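Local coordinates for glycosyl hydrolase family 62 protein (Coprinopsis cinerea, PDB 5B6T) that hydrolyses alpha-L-arabinofuranosidic linkages, probably releasing arabinose side groups from arabinoxylan as a fungal family 62 glycoside hydrolase, at residues V32-G36 / R37-F41; S157-D160 / N161-Y165. One frame throughout, in Å; residues are numbered along the deposited sequence.

Interaction 1 (V32-G36 / R37-F41)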
ATOM      1  N   VAL A  32      -4.823  -9.122  -3.348  1.00  6.93           N
ATOM      2  CA  VAL A  32      -5.925  -9.449  -4.261  1.00  7.34           C
ATOM      3  C   VAL A  32      -6.443 -10.850  -3.973  1.00  7.33           C
ATOM      4  O   VAL A  32      -5.698 -11.730  -3.530  1.00  7.75           O
ATOM      5  CB  VAL A  32      -5.531  -9.357  -5.756  1.00  7.38           C
ATOM      6  CG1 VAL A  32      -5.216  -7.921  -6.139  1.00  7.56           C
ATOM      7  CG2 VAL A  32      -4.372 -10.262  -6.132  1.00  8.01           C
ATOM      8  N   TYR A  33      -7.739 -11.018  -4.235  1.00  7.81           N
ATOM      9  CA  TYR A  33      -8.393 -12.332  -4.205  1.00  7.96           C
ATOM     10  C   TYR A  33      -8.593 -12.775  -5.637  1.00  8.20           C
ATOM     11  O   TYR A  33      -9.203 -12.062  -6.429  1.00  8.59           O
ATOM     12  CB  TYR A  33      -9.730 -12.257  -3.494  1.00  8.16           C
ATOM     13  CG  TYR A  33     -10.326 -13.626  -3.177  1.00  8.28           C
ATOM     14  CD1 TYR A  33      -9.845 -14.376  -2.123  1.00  7.92           C
ATOM     15  CD2 TYR A  33     -11.383 -14.145  -3.926  1.00  8.07           C
ATOM     16  CE1 TYR A  33     -10.391 -15.606  -1.807  1.00  8.00           C
ATOM     17  CE2 TYR A  33     -11.917 -15.387  -3.642  1.00  7.88           C
ATOM     18  CZ  TYR A  33     -11.440 -16.107  -2.573  1.00  7.94           C
ATOM     19  OH  TYR A  33     -12.016 -17.332  -2.249  1.00  8.30           O
ATOM     20  N   HIS A  34      -8.035 -13.931  -5.978  1.00  8.55           N
ATOM     21  CA  HIS A  34      -8.054 -14.408  -7.364  1.00  9.57           C
ATOM     22  C   HIS A  34      -8.103 -15.913  -7.370  1.00  9.89           C
ATOM     23  O   HIS A  34      -7.314 -16.587  -6.669  1.00  9.79           O
ATOM     24  CB  HIS A  34      -6.812 -13.916  -8.114  1.00  9.87           C
ATOM     25  CG  HIS A  34      -6.622 -14.529  -9.464  1.00 11.43           C
ATOM     26  ND1 HIS A  34      -7.354 -14.141 -10.551  1.00 12.73           N
ATOM     27  CD2 HIS A  34      -5.794 -15.506  -9.896  1.00 12.55           C
ATOM     28  CE1 HIS A  34      -6.977 -14.832 -11.612  1.00 13.13           C
ATOM     29  NE2 HIS A  34      -6.040 -15.676 -11.240  1.00 13.68           N
ATOM     30  N   ASP A  35      -9.042 -16.433  -8.154  1.00 10.85           N
ATOM     31  CA  ASP A  35      -9.267 -17.868  -8.245  1.00 12.35           C
ATOM     32  C   ASP A  35      -9.245 -18.591  -6.908  1.00 11.06           C
ATOM     33  O   ASP A  35      -8.520 -19.547  -6.704  1.00 11.02           O
ATOM     34  CB  ASP A  35      -8.275 -18.453  -9.239  1.00 14.32           C
ATOM     35  CG  ASP A  35      -8.659 -18.129 -10.666  1.00 16.71           C
ATOM     36  OD1 ASP A  35      -9.775 -17.577 -10.871  1.00 20.49           O
ATOM     37  OD2 ASP A  35      -7.860 -18.416 -11.576  1.00 20.94           O
ATOM     38  N   GLY A  36     -10.064 -18.100  -5.987  1.00 10.62           N
ATOM     39  CA  GLY A  36     -10.320 -18.763  -4.740  1.00 10.76           C
ATOM     40  C   GLY A  36      -9.282 -18.644  -3.651  1.00 10.69           C
ATOM     41  O   GLY A  36      -9.357 -19.347  -2.644  1.00 11.49           O
ATOM     42  N   ARG A  37      -8.299 -17.772  -3.848  1.00  9.98           N
ATOM     43  CA  ARG A  37      -7.237 -17.582  -2.890  1.00  9.77           C
ATOM     44  C   ARG A  37      -6.894 -16.118  -2.729  1.00  8.62           C
ATOM     45  O   ARG A  37      -7.011 -15.321  -3.677  1.00  8.55           O
ATOM     46  CB  ARG A  37      -5.940 -18.299  -3.335  1.00 11.22           C
ATOM     47  CG  ARG A  37      -6.025 -19.793  -3.564  1.00 13.05           C
ATOM     48  CD  ARG A  37      -4.677 -20.328  -4.012  1.00 14.67           C
ATOM     49  NE  ARG A  37      -3.693 -20.373  -2.934  1.00 15.54           N
ATOM     50  CZ  ARG A  37      -3.688 -21.275  -1.939  1.00 16.82           C
ATOM     51  NH1 ARG A  37      -4.621 -22.208  -1.867  1.00 18.35           N
ATOM     52  NH2 ARG A  37      -2.739 -21.236  -1.020  1.00 17.69           N
ATOM     53  N   TRP A  38      -6.428 -15.792  -1.533  1.00  8.19           N
ATOM     54  CA  TRP A  38      -5.784 -14.515  -1.265  1.00  7.80           C
ATOM     55  C   TRP A  38      -4.348 -14.575  -1.728  1.00  8.20           C
ATOM     56  O   TRP A  38      -3.654 -15.572  -1.511  1.00  8.68           O
ATOM     57  CB  TRP A  38      -5.831 -14.220   0.237  1.00  7.47           C
ATOM     58  CG  TRP A  38      -7.247 -14.015   0.688  1.00  7.35           C
ATOM     59  CD1 TRP A  38      -8.047 -14.895   1.339  1.00  7.37           C
ATOM     60  CD2 TRP A  38      -8.033 -12.842   0.458  1.00  7.65           C
ATOM     61  NE1 TRP A  38      -9.302 -14.329   1.553  1.00  7.33           N
ATOM     62  CE2 TRP A  38      -9.317 -13.072   1.007  1.00  7.44           C
ATOM     63  CE3 TRP A  38      -7.785 -11.629  -0.196  1.00  7.64           C
ATOM     64  CZ2 TRP A  38     -10.342 -12.125   0.929  1.00  7.51           C
ATOM     65  CZ3 TRP A  38      -8.813 -10.681  -0.254  1.00  7.69           C
ATOM     66  CH2 TRP A  38     -10.066 -10.945   0.297  1.00  7.84           C
ATOM     67  N   HIS A  39      -3.908 -13.481  -2.339  1.00  7.49           N
ATOM     68  CA  HIS A  39      -2.533 -13.329  -2.799  1.00  7.56           C
ATOM     69  C   HIS A  39      -2.017 -12.059  -2.140  1.00  7.23           C
ATOM     70  O   HIS A  39      -2.460 -10.961  -2.472  1.00  7.89           O
ATOM     71  CB  HIS A  39      -2.466 -13.208  -4.319  1.00  7.69           C
ATOM     72  CG  HIS A  39      -3.118 -14.350  -5.010  1.00  8.34           C
ATOM     73  ND1 HIS A  39      -2.441 -15.474  -5.425  1.00  8.40           N
ATOM     74  CD2 HIS A  39      -4.421 -14.575  -5.294  1.00  8.44           C
ATOM     75  CE1 HIS A  39      -3.292 -16.332  -5.962  1.00  8.73           C
ATOM     76  NE2 HIS A  39      -4.506 -15.815  -5.879  1.00  8.50           N
ATOM     77  N   VAL A  40      -1.095 -12.224  -1.201  1.00  6.95           N
ATOM     78  CA  VAL A  40      -0.558 -11.099  -0.475  1.00  7.05           C
ATOM     79  C   VAL A  40       0.923 -10.940  -0.854  1.00  6.71           C
ATOM     80  O   VAL A  40       1.689 -11.921  -0.843  1.00  7.16           O
ATOM     81  CB  VAL A  40      -0.697 -11.288   1.048  1.00  7.38           C
ATOM     82  CG1 VAL A  40       0.073 -10.227   1.845  1.00  7.99           C
ATOM     83  CG2 VAL A  40      -2.179 -11.342   1.459  1.00  7.51           C
ATOM     84  N   PHE A  41       1.312  -9.718  -1.178  1.00  6.68           N
ATOM     85  CA  PHE A  41       2.725  -9.360  -1.339  1.00  6.70           C
ATOM     86  C   PHE A  41       3.091  -8.403  -0.244  1.00  6.75           C
ATOM     87  O   PHE A  41       2.306  -7.524   0.080  1.00  6.95           O
ATOM     88  CB  PHE A  41       2.945  -8.698  -2.710  1.00  6.78           C
ATOM     89  CG  PHE A  41       2.639  -9.602  -3.859  1.00  6.83           C
ATOM     90  CD1 PHE A  41       1.336  -9.869  -4.243  1.00  6.95           C
ATOM     91  CD2 PHE A  41       3.677 -10.230  -4.534  1.00  6.98           C
ATOM     92  CE1 PHE A  41       1.068 -10.766  -5.272  1.00  7.26           C
ATOM     93  CE2 PHE A  41       3.409 -11.077  -5.587  1.00  7.43           C
ATOM     94  CZ  PHE A  41       2.111 -11.327  -5.966  1.00  7.63           C
TER
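Tyr-33 meets Trp-38 edge to face, a worked example of how a non-hydrogen-bonded pair in an antiparallel hairpin brings two aromatic side chains together. The phenol ring, its CG anti to the backbone N (chi1 -168°), turns its CD1 edge onto the indole, with Tyr-33 CD1 3.4 Å from Trp-38 CE2. The planes stand 60° apart. Farther along the indole, Tyr-33 CB lies over the six-membered ring in a CH-pi contact, so one indole face receives both the tyrosine's stem and its ring edge. Phe-57 and Trp-60 also meet Trp-38. Without the indole, were Trp-38 replaced by an alanine, Tyr-33 would probably lose the aromatic face that meets its CD1 edge and CB, opening a gap there.

The other face of the hairpin carries Val-32, His-34, Arg-37 and His-39. Here Val-32 CG2 packs against His-39 CB at 3.9 Å, while the imidazole of His-39 reaches along the ladder to the turn: His-39 NE2 donates to His-34 O at 3.0 Å, the acceptor lying in the ring plane. That carbonyl also accepts from Arg-37 N, 3.2 Å from His-34 O, which closes the type I' turn from His-34 to Arg-37; the two donors arrive from opposite faces of the carbonyl plane. Tyr-54 OH bonds His-39 ND1, and Ser-56 OG bonds Arg-37 NE, both from the next strand, 49-57. With both ring nitrogens engaged, the imidazole is probably held against rotation, and a side chain supplements the backbone bonds at the point where the hairpin reverses.

Interaction 2 (S157-D160 / N161-Y165)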
ATOM      1  N   SER A 157       3.663   8.674  -5.744  1.00  6.79           N
ATOM      2  CA  SER A 157       4.771   8.363  -4.865  1.00  7.08           C
ATOM      3  C   SER A 157       4.900   9.457  -3.789  1.00  7.25           C
ATOM      4  O   SER A 157       4.384  10.577  -3.935  1.00  6.71           O
ATOM      5  CB  SER A 157       6.060   8.189  -5.695  1.00  7.11           C
ATOM      6  OG  SER A 157       6.505   9.413  -6.257  1.00  7.75           O
ATOM      7  N   SER A 158       5.616   9.111  -2.720  1.00  7.44           N
ATOM      8  CA  SER A 158       5.859   9.982  -1.592  1.00  8.28           C
ATOM      9  C   SER A 158       7.342  10.240  -1.351  1.00  8.03           C
ATOM     10  O   SER A 158       8.189   9.532  -1.859  1.00  7.53           O
ATOM     11  CB  SER A 158       5.260   9.325  -0.337  1.00  9.19           C
ATOM     12  OG  SER A 158       3.871   9.241  -0.462  1.00 11.38           O
ATOM     13  N   ASP A 159       7.655  11.269  -0.542  1.00  8.12           N
ATOM     14  CA  ASP A 159       9.042  11.527  -0.213  1.00  7.78           C
ATOM     15  C   ASP A 159       9.368  11.535   1.276  1.00  8.18           C
ATOM     16  O   ASP A 159      10.461  11.941   1.651  1.00  7.74           O
ATOM     17  CB  ASP A 159       9.542  12.819  -0.877  1.00  7.97           C
ATOM     18  CG  ASP A 159       8.770  14.051  -0.464  1.00  7.82           C
ATOM     19  OD1 ASP A 159       7.890  13.981   0.424  1.00  8.17           O
ATOM     20  OD2 ASP A 159       9.112  15.131  -1.004  1.00  8.58           O
ATOM     21  N   ASP A 160       8.436  11.109   2.124  1.00  7.91           N
ATOM     22  CA  ASP A 160       8.605  11.230   3.578  1.00  8.54           C
ATOM     23  C   ASP A 160       8.915  12.672   3.991  1.00  8.60           C
ATOM     24  O   ASP A 160       9.526  12.902   5.041  1.00  9.41           O
ATOM     25  CB  ASP A 160       9.745  10.319   4.070  1.00  9.25           C
ATOM     26  CG  ASP A 160       9.367   8.859   4.136  1.00 10.13           C
ATOM     27  OD1 ASP A 160       8.126   8.555   4.112  1.00 10.43           O
ATOM     28  OD2 ASP A 160      10.307   8.011   4.257  1.00 10.31           O
ATOM     29  N   ASN A 161       8.496  13.622   3.167  1.00  8.21           N
ATOM     30  CA  ASN A 161       8.737  15.042   3.431  1.00  8.24           C
ATOM     31  C   ASN A 161       7.525  15.884   3.149  1.00  8.05           C
ATOM     32  O   ASN A 161       7.640  17.096   2.952  1.00  8.17           O
ATOM     33  CB  ASN A 161       9.928  15.588   2.628  1.00  8.22           C
ATOM     34  CG  ASN A 161      10.528  16.828   3.274  1.00  8.09           C
ATOM     35  OD1 ASN A 161      10.606  16.935   4.498  1.00  8.73           O
ATOM     36  ND2 ASN A 161      10.957  17.785   2.430  1.00  7.71           N
ATOM     37  N   GLY A 162       6.352  15.255   3.171  1.00  7.99           N
ATOM     38  CA  GLY A 162       5.132  16.017   3.064  1.00  7.85           C
ATOM     39  C   GLY A 162       4.661  16.303   1.659  1.00  8.16           C
ATOM     40  O   GLY A 162       3.787  17.160   1.493  1.00  8.92           O
ATOM     41  N   HIS A 163       5.176  15.583   0.647  1.00  7.83           N
ATOM     42  CA  HIS A 163       4.694  15.748  -0.719  1.00  8.19           C
ATOM     43  C   HIS A 163       4.199  14.433  -1.244  1.00  7.84           C
ATOM     44  O   HIS A 163       4.821  13.406  -1.018  1.00  8.47           O
ATOM     45  CB  HIS A 163       5.793  16.262  -1.649  1.00  8.48           C
ATOM     46  CG  HIS A 163       6.474  17.482  -1.122  1.00  8.92           C
ATOM     47  ND1 HIS A 163       7.715  17.438  -0.528  1.00  8.83           N
ATOM     48  CD2 HIS A 163       6.074  18.773  -1.069  1.00  9.63           C
ATOM     49  CE1 HIS A 163       8.025  18.642  -0.074  1.00  9.41           C
ATOM     50  NE2 HIS A 163       7.056  19.476  -0.419  1.00  9.49           N
ATOM     51  N   LEU A 164       3.069  14.480  -1.933  1.00  7.39           N
ATOM     52  CA  LEU A 164       2.559  13.377  -2.733  1.00  7.23           C
ATOM     53  C   LEU A 164       2.693  13.785  -4.188  1.00  7.23           C
ATOM     54  O   LEU A 164       2.154  14.810  -4.603  1.00  7.83           O
ATOM     55  CB  LEU A 164       1.085  13.123  -2.414  1.00  7.38           C
ATOM     56  CG  LEU A 164       0.379  12.046  -3.255  1.00  7.44           C
ATOM     57  CD1 LEU A 164       0.924  10.646  -2.983  1.00  7.76           C
ATOM     58  CD2 LEU A 164      -1.113  12.079  -2.974  1.00  7.84           C
ATOM     59  N   TYR A 165       3.411  12.990  -4.961  1.00  6.94           N
ATOM     60  CA  TYR A 165       3.660  13.266  -6.373  1.00  6.84           C
ATOM     61  C   TYR A 165       2.808  12.385  -7.274  1.00  7.05           C
ATOM     62  O   TYR A 165       2.449  11.243  -6.903  1.00  6.89           O
ATOM     63  CB  TYR A 165       5.121  13.006  -6.729  1.00  6.79           C
ATOM     64  CG  TYR A 165       6.093  13.790  -5.886  1.00  6.81           C
ATOM     65  CD1 TYR A 165       6.424  15.079  -6.216  1.00  6.90           C
ATOM     66  CD2 TYR A 165       6.698  13.226  -4.770  1.00  6.95           C
ATOM     67  CE1 TYR A 165       7.288  15.811  -5.424  1.00  6.86           C
ATOM     68  CE2 TYR A 165       7.567  13.957  -3.957  1.00  6.98           C
ATOM     69  CZ  TYR A 165       7.862  15.251  -4.300  1.00  7.21           C
ATOM     70  OH  TYR A 165       8.754  15.982  -3.547  1.00  8.03           O
TER
HETATM   71  O   HOH W   1       5.674  12.516   1.903  1.00  8.45           O
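Asp-159 turns its carboxylate back across the bend to His-163 and Tyr-165. Its CG sits between the backbone N and the carbonyl carbon (chi1 60°), which directs both oxygens at the returning chain. OD2 takes two side-chain donors: His-163 ND1, 2.7 Å from Asp-159 OD2, donates to that oxygen's syn lone pair, OD2 lying close to the imidazole plane, whereas Tyr-165 OH, also 2.7 Å from Asp-159 OD2, comes from above the carboxylate plane. The phenol and carboxylate planes are almost perpendicular, at 86°.

The setting is the connection of the hairpin between strands 152-158 and 163-170, the middle pair of a four-stranded antiparallel blade, consistent with the five-bladed beta-propeller of family 62. Asp-159 OD1 holds the turn's backbone, accepting from Asn-161 N at 2.8 Å and His-163 N at 3.2 Å, on opposite faces of its plane. A water accepts from Gly-162 N and is placed to donate to Asp-159 OD1, linking the carboxylate to the glycine backbone.

Asp-160 faces elsewhere: its side chain approaches the bound lead ion to about 4 Å, and its OD1 lies close to Glu-195 OE1, two like charges. On the side of the ladder opposite Tyr-165, Leu-164, with CG anti to the backbone N (chi1 176°), brings CD1 to 3.6 Å from Ser-157 O.

From the N terminus, strand 25-34 turns at once into strand 37-46, and interaction 1 closes this tight hairpin at the edge of a four-stranded antiparallel sheet. The chain completes that sheet with strands 49-57 and 68-70, builds the next from strand 82-89 to strand 122-123, and passes helix 130-135 before interaction 2 closes the connection between strands 152-158 and 163-170, the middle strands of their sheet. The contacts are in series, neither crossing nor enclosing the other. The centres of interactions 1 and 2 are about 29 Å apart, on opposite sides of the chain's centre. The nearest atoms of interactions 1 and 2 are about 17 Å apart. Each ties neighbouring strands within its own sheet.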